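Local coordinates for protein inactive dihydropteroate synthase 2 (Mycobacterium tuberculosis, PDB 2VP8) that probably lacks dihydropteroate synthase activity and probably binds the pterin pyrophosphate substrate only very weakly, though it appears able to bind the inhibitor dapsone, at residues C33-A38 against W110-Y115; D139-T144 against P150-V155; T185-V190 against V236-M241; A278-A283 against S303-R308; F286-H289 against A293-R296. All coordinates share one frame; numbering follows the deposited sequence.

Contact 1 of 5, residues C33-A38 against W110-Y115; sequences CGRPVA and WLRGAY
Arg112 NH1 is held by two acceptors, Asp139 OD2 in a salt bridge and the backbone O of Gly137 in a hydrogen bond, and it also lies close to Arg35. The approach is Arg112 NH1 to Arg35 NH2 at 3.4 Å. Both are donors, so this is no hydrogen bond. The two arginines reach in from opposite directions and overlap at their guanidinium groups. Arg35 NH2 sits over one face of the Arg112 group, displaced toward its rim. In turn Arg112 NH2 sits over one face of the Arg35 group, 3.8 Å from Arg35 CZ. The planes differ by 33°, so the faces overlap at a tilt. The shared carboxylate of Asp139 probably lets the two like charges lie so near. Its OD2 takes Arg112 and its OD1 takes Arg35 NH2, so one carboxylate probably offsets both cations. Arg35 belongs to strand 35-37 of the small N-terminal hairpin. Arg112 belongs to the last turns of helix 98-114, an outer helix of the TIM barrel. The meeting place is the end of the barrel where its parallel strands begin. Arg112 leaves its helix with CG anti to the backbone N (chi1 -177°), and bends at chi2 and chi3 carry its tip over to the hairpin. Arg112 NH2 makes a further weak hydrogen bond to Pro116 O, while the Arg35 side chain also touches Leu119.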
# COMPACT_ATOMS: atom_id res chain seq x y z
N CYS B 33 -12.01 -24.11 -0.47
CA CYS B 33 -13.16 -24.93 -0.04
C CYS B 33 -13.98 -25.45 -1.21
O CYS B 33 -15.20 -25.40 -1.18
CB CYS B 33 -14.07 -24.15 0.93
SG CYS B 33 -13.24 -23.51 2.40
N GLY B 34 -13.30 -25.94 -2.24
CA GLY B 34 -13.96 -26.52 -3.41
C GLY B 34 -14.69 -25.54 -4.31
O GLY B 34 -15.39 -25.95 -5.23
N ARG B 35 -14.51 -24.24 -4.07
CA ARG B 35 -15.16 -23.21 -4.87
C ARG B 35 -14.16 -22.40 -5.70
O ARG B 35 -13.07 -22.08 -5.23
CB ARG B 35 -15.95 -22.24 -3.98
CG ARG B 35 -17.00 -22.90 -3.10
CD ARG B 35 -18.13 -23.44 -3.91
NE ARG B 35 -19.13 -24.06 -3.06
CZ ARG B 35 -20.09 -24.86 -3.49
NH1 ARG B 35 -20.17 -25.16 -4.78
NH2 ARG B 35 -20.95 -25.37 -2.63
N PRO B 36 -14.56 -22.04 -6.94
CA PRO B 36 -13.76 -21.15 -7.78
C PRO B 36 -13.47 -19.84 -7.07
O PRO B 36 -14.36 -19.24 -6.45
CB PRO B 36 -14.66 -20.91 -9.00
CG PRO B 36 -16.02 -21.35 -8.59
CD PRO B 36 -15.81 -22.45 -7.61
N VAL B 37 -12.22 -19.41 -7.16
CA VAL B 37 -11.72 -18.30 -6.41
C VAL B 37 -10.62 -17.69 -7.29
O VAL B 37 -9.94 -18.42 -8.03
CB VAL B 37 -11.20 -18.81 -5.04
CG1 VAL B 37 -9.66 -18.80 -4.95
CG2 VAL B 37 -11.82 -18.05 -3.89
N ALA B 38 -10.45 -16.36 -7.24
CA ALA B 38 -9.45 -15.68 -8.08
C ALA B 38 -8.09 -16.37 -7.96
O ALA B 38 -7.70 -16.76 -6.87
CB ALA B 38 -9.34 -14.23 -7.69
N TRP B 110 -30.92 -18.50 -0.42
CA TRP B 110 -31.07 -17.66 -1.60
C TRP B 110 -29.74 -17.45 -2.30
O TRP B 110 -29.66 -17.53 -3.53
CB TRP B 110 -31.69 -16.29 -1.26
CG TRP B 110 -31.63 -15.38 -2.46
CD1 TRP B 110 -32.52 -15.33 -3.50
CD2 TRP B 110 -30.61 -14.42 -2.76
NE1 TRP B 110 -32.12 -14.40 -4.42
CE2 TRP B 110 -30.95 -13.82 -3.99
CE3 TRP B 110 -29.44 -14.00 -2.11
CZ2 TRP B 110 -30.16 -12.83 -4.60
CZ3 TRP B 110 -28.66 -13.00 -2.70
CH2 TRP B 110 -29.02 -12.43 -3.93
N LEU B 111 -28.70 -17.18 -1.51
CA LEU B 111 -27.38 -16.85 -2.05
C LEU B 111 -26.85 -18.03 -2.84
O LEU B 111 -26.38 -17.86 -3.97
CB LEU B 111 -26.44 -16.44 -0.90
CG LEU B 111 -24.94 -16.09 -0.98
CD1 LEU B 111 -24.42 -15.72 -2.37
CD2 LEU B 111 -24.64 -14.98 -0.01
N ARG B 112 -26.96 -19.22 -2.27
CA ARG B 112 -26.52 -20.46 -2.91
C ARG B 112 -27.31 -20.69 -4.20
O ARG B 112 -26.76 -21.18 -5.20
CB ARG B 112 -26.70 -21.64 -1.96
CG ARG B 112 -26.23 -22.99 -2.49
CD ARG B 112 -24.84 -23.32 -2.01
NE ARG B 112 -23.86 -22.58 -2.79
CZ ARG B 112 -22.64 -22.25 -2.37
NH1 ARG B 112 -22.20 -22.58 -1.16
NH2 ARG B 112 -21.86 -21.56 -3.19
N GLY B 113 -28.60 -20.33 -4.18
CA GLY B 113 -29.47 -20.46 -5.34
C GLY B 113 -29.03 -19.58 -6.49
O GLY B 113 -28.98 -20.03 -7.64
N ALA B 114 -28.69 -18.33 -6.17
CA ALA B 114 -28.33 -17.31 -7.16
C ALA B 114 -26.92 -17.53 -7.69
O ALA B 114 -26.66 -17.38 -8.89
CB ALA B 114 -28.44 -15.93 -6.55
N TYR B 115 -26.02 -17.90 -6.79
CA TYR B 115 -24.63 -18.08 -7.13
C TYR B 115 -24.15 -19.44 -6.67
O TYR B 115 -23.57 -19.56 -5.58
CB TYR B 115 -23.81 -16.98 -6.49
CG TYR B 115 -24.13 -15.60 -7.01
CD1 TYR B 115 -24.90 -14.71 -6.27
CD2 TYR B 115 -23.64 -15.19 -8.24
CE1 TYR B 115 -25.18 -13.44 -6.75
CE2 TYR B 115 -23.91 -13.94 -8.73
CZ TYR B 115 -24.67 -13.07 -7.99
OH TYR B 115 -24.94 -11.83 -8.51

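Contact 2 of 5, residues D139-T144 against P150-V155; sequences DLINDT and PAMPEV
Asp143 and Met152 bring the two backbones nearest, with their CA atoms 8.2 Å apart. Residues 139-144 carry strand 140-142 of the barrel and the start of the loop after it. Residues 150-155 lead into helix 152-159, which packs on the outside of that strand. The two belong to one beta-alpha-beta unit completed by strand 162-166. Ile141 and Met152 do most of the touching. Met152 SD rests 3.7 Å from Ile141 CG2 and 4.1 Å from Ile141 CD1, so the sulfur meets both branches of the isoleucine. Bends at chi2 (61°) and chi3 (84°) fold the Met152 tail and present its sulfur to the strand. One turn further along the helix, Val155 CG1 comes within 4.4 Å of Ile141 CD1. Asp143 meets the base of the methionine, with OD2 4.1 Å from Met152 CG. Its other oxygen, OD1, accepts hydrogen bonds from Trp145 N and Gly146 N in the loop. Ala130 and Cys134 of helix 127-136 also pack against Ile141. Strand and helix are therefore joined here by buried, nondirectional apolar contact, while Asp143 OD1 is met by backbone NH groups of its own loop.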
# COMPACT_ATOMS: atom_id res chain seq x y z
N ASP B 139 -19.89 -22.64 3.20
CA ASP B 139 -18.72 -23.47 2.95
C ASP B 139 -17.66 -23.25 4.01
O ASP B 139 -16.78 -24.09 4.22
CB ASP B 139 -18.14 -23.14 1.57
CG ASP B 139 -19.21 -23.06 0.50
OD1 ASP B 139 -19.83 -24.11 0.20
OD2 ASP B 139 -19.45 -21.96 -0.03
N LEU B 140 -17.75 -22.11 4.69
CA LEU B 140 -16.71 -21.65 5.59
C LEU B 140 -17.34 -21.03 6.81
O LEU B 140 -18.25 -20.20 6.69
CB LEU B 140 -15.83 -20.63 4.85
CG LEU B 140 -14.71 -19.83 5.53
CD1 LEU B 140 -13.62 -20.75 6.11
CD2 LEU B 140 -14.11 -18.88 4.54
N ILE B 141 -16.88 -21.42 7.99
CA ILE B 141 -17.32 -20.74 9.21
C ILE B 141 -16.31 -19.66 9.57
O ILE B 141 -15.11 -19.93 9.73
CB ILE B 141 -17.52 -21.70 10.38
CG1 ILE B 141 -18.40 -22.89 9.96
CG2 ILE B 141 -18.12 -20.96 11.57
CD1 ILE B 141 -18.27 -24.09 10.84
N ASN B 142 -16.80 -18.43 9.67
CA ASN B 142 -15.99 -17.32 10.09
C ASN B 142 -16.29 -16.96 11.54
O ASN B 142 -17.07 -16.05 11.82
CB ASN B 142 -16.22 -16.12 9.17
CG ASN B 142 -15.21 -15.02 9.39
OD1 ASN B 142 -14.22 -15.20 10.09
ND2 ASN B 142 -15.46 -13.86 8.79
N ASP B 143 -15.68 -17.72 12.45
CA ASP B 143 -15.80 -17.47 13.88
C ASP B 143 -15.10 -16.17 14.23
O ASP B 143 -13.90 -16.13 14.48
CB ASP B 143 -15.24 -18.64 14.70
CG ASP B 143 -15.50 -18.50 16.20
OD1 ASP B 143 -15.84 -17.38 16.65
OD2 ASP B 143 -15.36 -19.51 16.93
N THR B 144 -15.89 -15.10 14.23
CA THR B 144 -15.39 -13.74 14.42
C THR B 144 -14.91 -13.44 15.86
O THR B 144 -14.30 -12.40 16.11
CB THR B 144 -16.44 -12.71 13.94
OG1 THR B 144 -15.83 -11.42 13.81
CG2 THR B 144 -17.63 -12.62 14.90
N PRO B 150 -16.55 -24.17 22.09
CA PRO B 150 -15.63 -25.29 21.83
C PRO B 150 -16.17 -26.31 20.82
O PRO B 150 -15.39 -27.03 20.20
CB PRO B 150 -15.47 -25.94 23.21
CG PRO B 150 -16.68 -25.52 23.98
CD PRO B 150 -17.02 -24.16 23.49
N ALA B 151 -17.49 -26.34 20.65
CA ALA B 151 -18.14 -27.26 19.71
C ALA B 151 -17.96 -26.85 18.25
O ALA B 151 -18.27 -27.64 17.35
CB ALA B 151 -19.62 -27.40 20.05
N MET B 152 -17.48 -25.63 18.01
CA MET B 152 -17.38 -25.07 16.66
C MET B 152 -16.55 -25.90 15.65
O MET B 152 -17.02 -26.15 14.55
CB MET B 152 -16.92 -23.61 16.70
CG MET B 152 -17.04 -22.88 15.37
SD MET B 152 -18.73 -22.77 14.74
CE MET B 152 -19.32 -21.33 15.61
N PRO B 153 -15.31 -26.31 16.02
CA PRO B 153 -14.56 -27.12 15.06
C PRO B 153 -15.27 -28.43 14.70
O PRO B 153 -15.21 -28.86 13.55
CB PRO B 153 -13.24 -27.41 15.80
CG PRO B 153 -13.13 -26.32 16.81
CD PRO B 153 -14.54 -26.07 17.25
N GLU B 154 -15.93 -29.05 15.69
CA GLU B 154 -16.74 -30.24 15.45
C GLU B 154 -17.75 -30.01 14.33
O GLU B 154 -17.89 -30.85 13.44
CB GLU B 154 -17.47 -30.69 16.73
CG GLU B 154 -17.10 -32.08 17.25
CD GLU B 154 -15.90 -32.09 18.20
OE1 GLU B 154 -14.77 -31.73 17.73
OE2 GLU B 154 -16.09 -32.47 19.41
N VAL B 155 -18.42 -28.86 14.36
CA VAL B 155 -19.43 -28.51 13.37
C VAL B 155 -18.84 -28.45 11.96
O VAL B 155 -19.37 -29.05 11.03
CB VAL B 155 -20.14 -27.17 13.71
CG1 VAL B 155 -21.21 -26.84 12.67
CG2 VAL B 155 -20.74 -27.22 15.11

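Contact 3 of 5, residues T185-V190 against V236-M241; sequences TTRGVV and VADLVM
Asp238, Arg187 and Val190 carry this contact between two helices. Asp238 has the most surface buried by it. Its side chain points across to the first turn of helix 186-207, where Arg187 answers it with a salt bridge. The distance from Arg187 NH1 to Asp238 OD2 is 3.2 Å, but the position of OD2 is less certain than the rest. Asp238 OD1 is nearly as close, 3.5 Å from the same NH1, and lies in the guanidinium plane at its edge. The carboxylate plane stands at 90° to that of the guanidinium. The two groups therefore do not face each other as a flat, paired fork, and the link is probably mainly electrostatic. Arg187 gets there by a bend. Its first torsion is trans (172°), and the turn at chi2 (68°) sends the rest of the chain toward helix 236-241. Arg187 NH2 also has a long, weak ion pair with Asp191 OD2, so two acidic groups lie near this one arginine. Val190, one turn along from Arg187, meets the aspartate nearer its backbone. Its CG1 is 4.5 Å from Asp238 CB, so it touches the aliphatic root of the aspartate and not its charged end. Val190 also packs on His235, and Asp238 on Ile194. A salt bridge and one light methyl touch join here the successive outer helices of the TIM barrel that follow strands 162-166 and 214-217.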
# COMPACT_ATOMS: atom_id res chain seq x y z
N THR B 185 10.16 -9.36 24.62
CA THR B 185 10.41 -8.44 23.52
C THR B 185 9.23 -8.28 22.54
O THR B 185 8.34 -9.12 22.48
CB THR B 185 11.70 -8.84 22.73
OG1 THR B 185 11.94 -7.88 21.69
CG2 THR B 185 11.57 -10.24 22.12
N THR B 186 9.27 -7.18 21.79
CA THR B 186 8.30 -6.87 20.74
C THR B 186 8.20 -7.99 19.69
O THR B 186 7.18 -8.13 19.02
CB THR B 186 8.62 -5.51 20.07
OG1 THR B 186 8.02 -5.43 18.77
CG2 THR B 186 10.14 -5.31 19.95
N ARG B 187 9.27 -8.76 19.55
CA ARG B 187 9.27 -9.96 18.72
C ARG B 187 8.38 -11.05 19.34
O ARG B 187 7.63 -11.72 18.63
CB ARG B 187 10.71 -10.47 18.52
CG ARG B 187 10.83 -11.83 17.83
CD ARG B 187 10.42 -11.74 16.37
NE ARG B 187 9.94 -13.03 15.86
CZ ARG B 187 9.57 -13.25 14.61
NH1 ARG B 187 9.63 -12.28 13.71
NH2 ARG B 187 9.14 -14.46 14.25
N GLY B 188 8.47 -11.20 20.66
CA GLY B 188 7.69 -12.19 21.40
C GLY B 188 6.18 -11.99 21.31
O GLY B 188 5.43 -12.97 21.32
N VAL B 189 5.75 -10.74 21.21
CA VAL B 189 4.33 -10.41 21.07
C VAL B 189 3.77 -11.06 19.81
O VAL B 189 2.67 -11.61 19.81
CB VAL B 189 4.11 -8.88 21.05
CG1 VAL B 189 2.64 -8.55 20.86
CG2 VAL B 189 4.62 -8.25 22.33
N VAL B 190 4.56 -11.00 18.73
CA VAL B 190 4.20 -11.62 17.46
C VAL B 190 4.18 -13.14 17.60
O VAL B 190 3.23 -13.79 17.18
CB VAL B 190 5.18 -11.19 16.32
CG1 VAL B 190 4.95 -12.00 15.06
CG2 VAL B 190 5.04 -9.70 16.02
N VAL B 236 3.15 -9.48 9.08
CA VAL B 236 2.33 -10.34 8.23
C VAL B 236 3.15 -11.48 7.64
O VAL B 236 2.78 -12.63 7.81
CB VAL B 236 1.56 -9.55 7.12
CG1 VAL B 236 0.88 -10.48 6.16
CG2 VAL B 236 0.51 -8.64 7.74
N ALA B 237 4.27 -11.16 6.98
CA ALA B 237 5.21 -12.16 6.44
C ALA B 237 5.44 -13.32 7.40
O ALA B 237 5.42 -14.49 6.98
CB ALA B 237 6.53 -11.52 6.07
N ASP B 238 5.66 -13.00 8.67
CA ASP B 238 5.84 -14.03 9.70
C ASP B 238 4.56 -14.88 9.85
O ASP B 238 4.63 -16.11 9.88
CB ASP B 238 6.27 -13.42 11.03
CG ASP B 238 7.64 -12.77 10.95
OD1 ASP B 238 8.61 -13.47 10.61
OD2 ASP B 238 7.75 -11.55 11.22
N LEU B 239 3.40 -14.22 9.90
CA LEU B 239 2.13 -14.93 9.91
C LEU B 239 1.99 -15.84 8.69
O LEU B 239 1.61 -17.00 8.82
CB LEU B 239 0.94 -13.96 9.96
CG LEU B 239 0.54 -13.18 11.23
CD1 LEU B 239 0.80 -13.98 12.50
CD2 LEU B 239 1.18 -11.83 11.29
N VAL B 240 2.30 -15.29 7.51
CA VAL B 240 2.20 -16.03 6.24
C VAL B 240 3.13 -17.24 6.24
O VAL B 240 2.74 -18.32 5.81
CB VAL B 240 2.52 -15.11 5.04
CG1 VAL B 240 2.58 -15.90 3.72
CG2 VAL B 240 1.51 -13.98 4.96
N MET B 241 4.35 -17.04 6.74
CA MET B 241 5.36 -18.08 6.82
C MET B 241 4.98 -19.29 7.68
O MET B 241 5.65 -20.33 7.62
CB MET B 241 6.69 -17.49 7.30
CG MET B 241 7.51 -16.79 6.21
SD MET B 241 7.88 -17.86 4.79
CE MET B 241 8.97 -19.09 5.51

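Contact 4 of 5, residues A278-A283 against S303-R308; sequences AAAAGA and SIQGVR
Gln305 reaches Ala280 through a chain that is extended beyond CG. With chi1 at -73°, CG lies opposite the carbonyl carbon of its own residue, and the straight chi2 then runs the chain toward the end of helix 267-280. There Gln305 NE2 donates a hydrogen bond to Ala280 O, 2.8 Å long with an N-H...O angle of 158°. The donor lies in the carbonyl plane on a lone pair of the oxygen, with a C=O...N angle of 113°. The oxygen in turn lies almost in the amide plane of Gln305. The same nitrogen passes 3.5 Å from Ala280 CB, so the amide also brushes the methyl group. The accepting carbonyl belongs to the last turn of its helix, where an outside donor can stand in for a backbone NH. Beyond Gln305, helix 291-306 comes to its own end, and Val307 O is hydrogen-bonded by Arg234 NH2 of the second subunit. Helix 267-280 closes with a Schellman motif. Gly282, at positive phi, bonds through N to Ala279 O, and Ala283 N bonds to Ala278 O. Gln305 thus ties the last outer helix of the TIM barrel to the capped C-terminal end of the one before it.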
# COMPACT_ATOMS: atom_id res chain seq x y z
N ALA B 278 0.07 -5.84 3.34
CA ALA B 278 -0.32 -7.17 3.78
C ALA B 278 -0.33 -8.14 2.60
O ALA B 278 0.19 -9.26 2.69
CB ALA B 278 -1.67 -7.12 4.47
N ALA B 279 -0.92 -7.70 1.48
CA ALA B 279 -0.96 -8.49 0.26
C ALA B 279 0.45 -8.78 -0.27
O ALA B 279 0.69 -9.86 -0.81
CB ALA B 279 -1.78 -7.79 -0.79
N ALA B 280 1.37 -7.84 -0.12
CA ALA B 280 2.72 -8.02 -0.64
C ALA B 280 3.51 -9.01 0.20
O ALA B 280 4.47 -9.60 -0.27
CB ALA B 280 3.44 -6.69 -0.74
N ALA B 281 3.10 -9.18 1.45
CA ALA B 281 3.77 -10.10 2.35
C ALA B 281 3.19 -11.52 2.27
O ALA B 281 3.71 -12.44 2.91
CB ALA B 281 3.75 -9.57 3.77
N GLY B 282 2.11 -11.68 1.50
CA GLY B 282 1.58 -13.01 1.20
C GLY B 282 0.26 -13.38 1.87
O GLY B 282 -0.13 -14.55 1.88
N ALA B 283 -0.42 -12.39 2.43
CA ALA B 283 -1.76 -12.60 2.98
C ALA B 283 -2.67 -13.17 1.88
O ALA B 283 -2.61 -12.73 0.74
CB ALA B 283 -2.32 -11.28 3.52
N SER B 303 0.26 -7.24 -9.94
CA SER B 303 0.97 -6.79 -11.14
C SER B 303 2.44 -6.44 -10.85
O SER B 303 3.33 -6.86 -11.58
CB SER B 303 0.29 -5.58 -11.78
OG SER B 303 -0.96 -5.94 -12.30
N ILE B 304 2.67 -5.68 -9.79
CA ILE B 304 4.02 -5.34 -9.37
C ILE B 304 4.84 -6.60 -9.12
O ILE B 304 5.93 -6.74 -9.65
CB ILE B 304 4.01 -4.41 -8.13
CG1 ILE B 304 3.48 -3.03 -8.52
CG2 ILE B 304 5.40 -4.30 -7.49
CD1 ILE B 304 2.98 -2.21 -7.36
N GLN B 305 4.29 -7.53 -8.34
CA GLN B 305 5.02 -8.73 -7.93
C GLN B 305 5.15 -9.82 -9.00
O GLN B 305 6.08 -10.62 -8.94
CB GLN B 305 4.41 -9.34 -6.66
CG GLN B 305 4.69 -8.55 -5.39
CD GLN B 305 4.24 -9.26 -4.12
OE1 GLN B 305 3.28 -10.04 -4.14
NE2 GLN B 305 4.92 -8.98 -3.01
N GLY B 306 4.23 -9.86 -9.96
CA GLY B 306 4.11 -11.03 -10.84
C GLY B 306 4.10 -10.85 -12.35
O GLY B 306 4.00 -11.85 -13.07
N VAL B 307 4.19 -9.62 -12.84
CA VAL B 307 4.16 -9.38 -14.30
C VAL B 307 5.52 -9.66 -14.96
O VAL B 307 6.50 -8.94 -14.74
CB VAL B 307 3.56 -7.98 -14.67
CG1 VAL B 307 4.59 -6.86 -14.48
CG2 VAL B 307 3.04 -7.98 -16.11
N ARG B 308 5.58 -10.71 -15.77
CA ARG B 308 6.87 -11.15 -16.31
C ARG B 308 6.92 -11.46 -17.82
O ARG B 308 7.99 -11.79 -18.33
CB ARG B 308 7.45 -12.31 -15.46
CG ARG B 308 7.54 -12.00 -13.95
CD ARG B 308 8.69 -12.73 -13.24
NE ARG B 308 10.00 -12.20 -13.62
CZ ARG B 308 11.16 -12.60 -13.11
NH1 ARG B 308 11.21 -13.55 -12.18
NH2 ARG B 308 12.29 -12.04 -13.53

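Contact 5 of 5, residues F286-H289 against A293-R296; sequences FRVH and ATRR
Val288 and Thr294 meet inside the last beta-alpha unit of the TIM barrel, between strand 285-288 and helix 291-306. Their CA atoms are 7.6 Å apart, the nearest pair of the two segments. The cross-contact is one of van der Waals packing. The Val288 and Thr294 side chains slide past each other in opposite directions. Val288 CG1 is 3.9 Å from Thr294 CG2, and Phe286 CB adds a looser touch at 4.3 Å from the same methyl. Beyond CB the Phe286 ring turns away from this helix, toward Thr275 of helix 267-280. Polar bonds run to other parts of the structure. Arg287 points away from the helix, toward the barrel interior, where its NH2 makes salt bridges with Asp83 and Asp123. From the helix, Arg296 NE pairs with Glu269 of the second subunit, so this unit also reaches the dimer partner. The threonine hydroxyl combines both kinds of interaction. Thr294 OG1 is hydrogen-bonded to Glu290 O, one turn earlier. Its chi1 of -58° sets OG1 beside the backbone N, and from there the oxygen also lies 3.3 Å from Val288 CG1.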
# COMPACT_ATOMS: atom_id res chain seq x y z
N PHE B 286 -8.78 -10.98 2.29
CA PHE B 286 -9.08 -9.71 2.92
C PHE B 286 -10.57 -9.53 3.12
O PHE B 286 -11.36 -9.59 2.16
CB PHE B 286 -8.51 -8.56 2.08
CG PHE B 286 -7.01 -8.48 2.12
CD1 PHE B 286 -6.24 -9.15 1.19
CD2 PHE B 286 -6.38 -7.72 3.09
CE1 PHE B 286 -4.86 -9.10 1.22
CE2 PHE B 286 -4.99 -7.65 3.13
CZ PHE B 286 -4.23 -8.34 2.19
N ARG B 287 -10.96 -9.31 4.37
CA ARG B 287 -12.35 -9.08 4.72
C ARG B 287 -12.67 -7.59 4.64
O ARG B 287 -12.11 -6.79 5.38
CB ARG B 287 -12.63 -9.60 6.13
CG ARG B 287 -14.09 -9.80 6.44
CD ARG B 287 -14.22 -10.43 7.80
NE ARG B 287 -15.61 -10.71 8.14
CZ ARG B 287 -16.27 -10.13 9.14
NH1 ARG B 287 -15.65 -9.25 9.91
NH2 ARG B 287 -17.53 -10.45 9.37
N VAL B 288 -13.59 -7.24 3.74
CA VAL B 288 -13.89 -5.85 3.44
C VAL B 288 -15.38 -5.61 3.28
O VAL B 288 -16.16 -6.54 3.07
CB VAL B 288 -13.15 -5.35 2.15
CG1 VAL B 288 -11.67 -5.60 2.25
CG2 VAL B 288 -13.69 -6.03 0.92
N HIS B 289 -15.78 -4.34 3.38
CA HIS B 289 -17.11 -3.90 2.97
C HIS B 289 -17.07 -3.48 1.50
O HIS B 289 -17.90 -3.92 0.70
CB HIS B 289 -17.57 -2.73 3.82
CG HIS B 289 -17.79 -3.06 5.25
ND1 HIS B 289 -16.79 -2.98 6.20
CD2 HIS B 289 -18.90 -3.47 5.92
CE1 HIS B 289 -17.27 -3.33 7.38
NE2 HIS B 289 -18.55 -3.63 7.23
N ALA B 293 -12.47 -1.24 -4.32
CA ALA B 293 -11.25 -0.51 -3.96
C ALA B 293 -10.17 -1.50 -3.58
O ALA B 293 -9.00 -1.36 -3.96
CB ALA B 293 -11.49 0.47 -2.83
N THR B 294 -10.57 -2.53 -2.84
CA THR B 294 -9.65 -3.57 -2.41
C THR B 294 -9.19 -4.38 -3.62
O THR B 294 -8.00 -4.65 -3.76
CB THR B 294 -10.28 -4.46 -1.35
OG1 THR B 294 -10.67 -3.64 -0.24
CG2 THR B 294 -9.30 -5.51 -0.87
N ARG B 295 -10.13 -4.73 -4.50
CA ARG B 295 -9.75 -5.52 -5.66
C ARG B 295 -8.66 -4.82 -6.45
O ARG B 295 -7.66 -5.45 -6.83
CB ARG B 295 -10.94 -5.82 -6.56
CG ARG B 295 -10.60 -6.88 -7.60
CD ARG B 295 -11.57 -6.89 -8.74
NE ARG B 295 -11.50 -5.66 -9.51
CZ ARG B 295 -12.43 -4.71 -9.50
NH1 ARG B 295 -13.52 -4.85 -8.75
NH2 ARG B 295 -12.27 -3.63 -10.26
N ARG B 296 -8.83 -3.51 -6.66
CA ARG B 296 -7.88 -2.72 -7.44
C ARG B 296 -6.49 -2.63 -6.80
O ARG B 296 -5.49 -2.58 -7.50
CB ARG B 296 -8.46 -1.35 -7.77
CG ARG B 296 -9.56 -1.44 -8.81
CD ARG B 296 -9.97 -0.09 -9.36
NE ARG B 296 -10.66 0.69 -8.35
CZ ARG B 296 -11.98 0.82 -8.26
NH1 ARG B 296 -12.79 0.23 -9.14
NH2 ARG B 296 -12.49 1.56 -7.27

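Contacts 2 and 5 are buried and tie barrel strands to the helices that follow them, by van der Waals packing. They lie on opposite sides of the chain's centre, yet Asn142 of one touches Arg287 of the other. Contacts 1 and 4 are at the surface and rely on polar tips, two overlapping guanidinium groups in one and a side-chain amide hydrogen bond in the other. Contact 3, partly buried, mixes both styles. Asp139 of contact 2 ties it to contact 1. Contacts 4 and 5 share helix 291-306 and both touch the second subunit. Contact 3 packs on contact 4 through Val240, against Ala281 and Gly282.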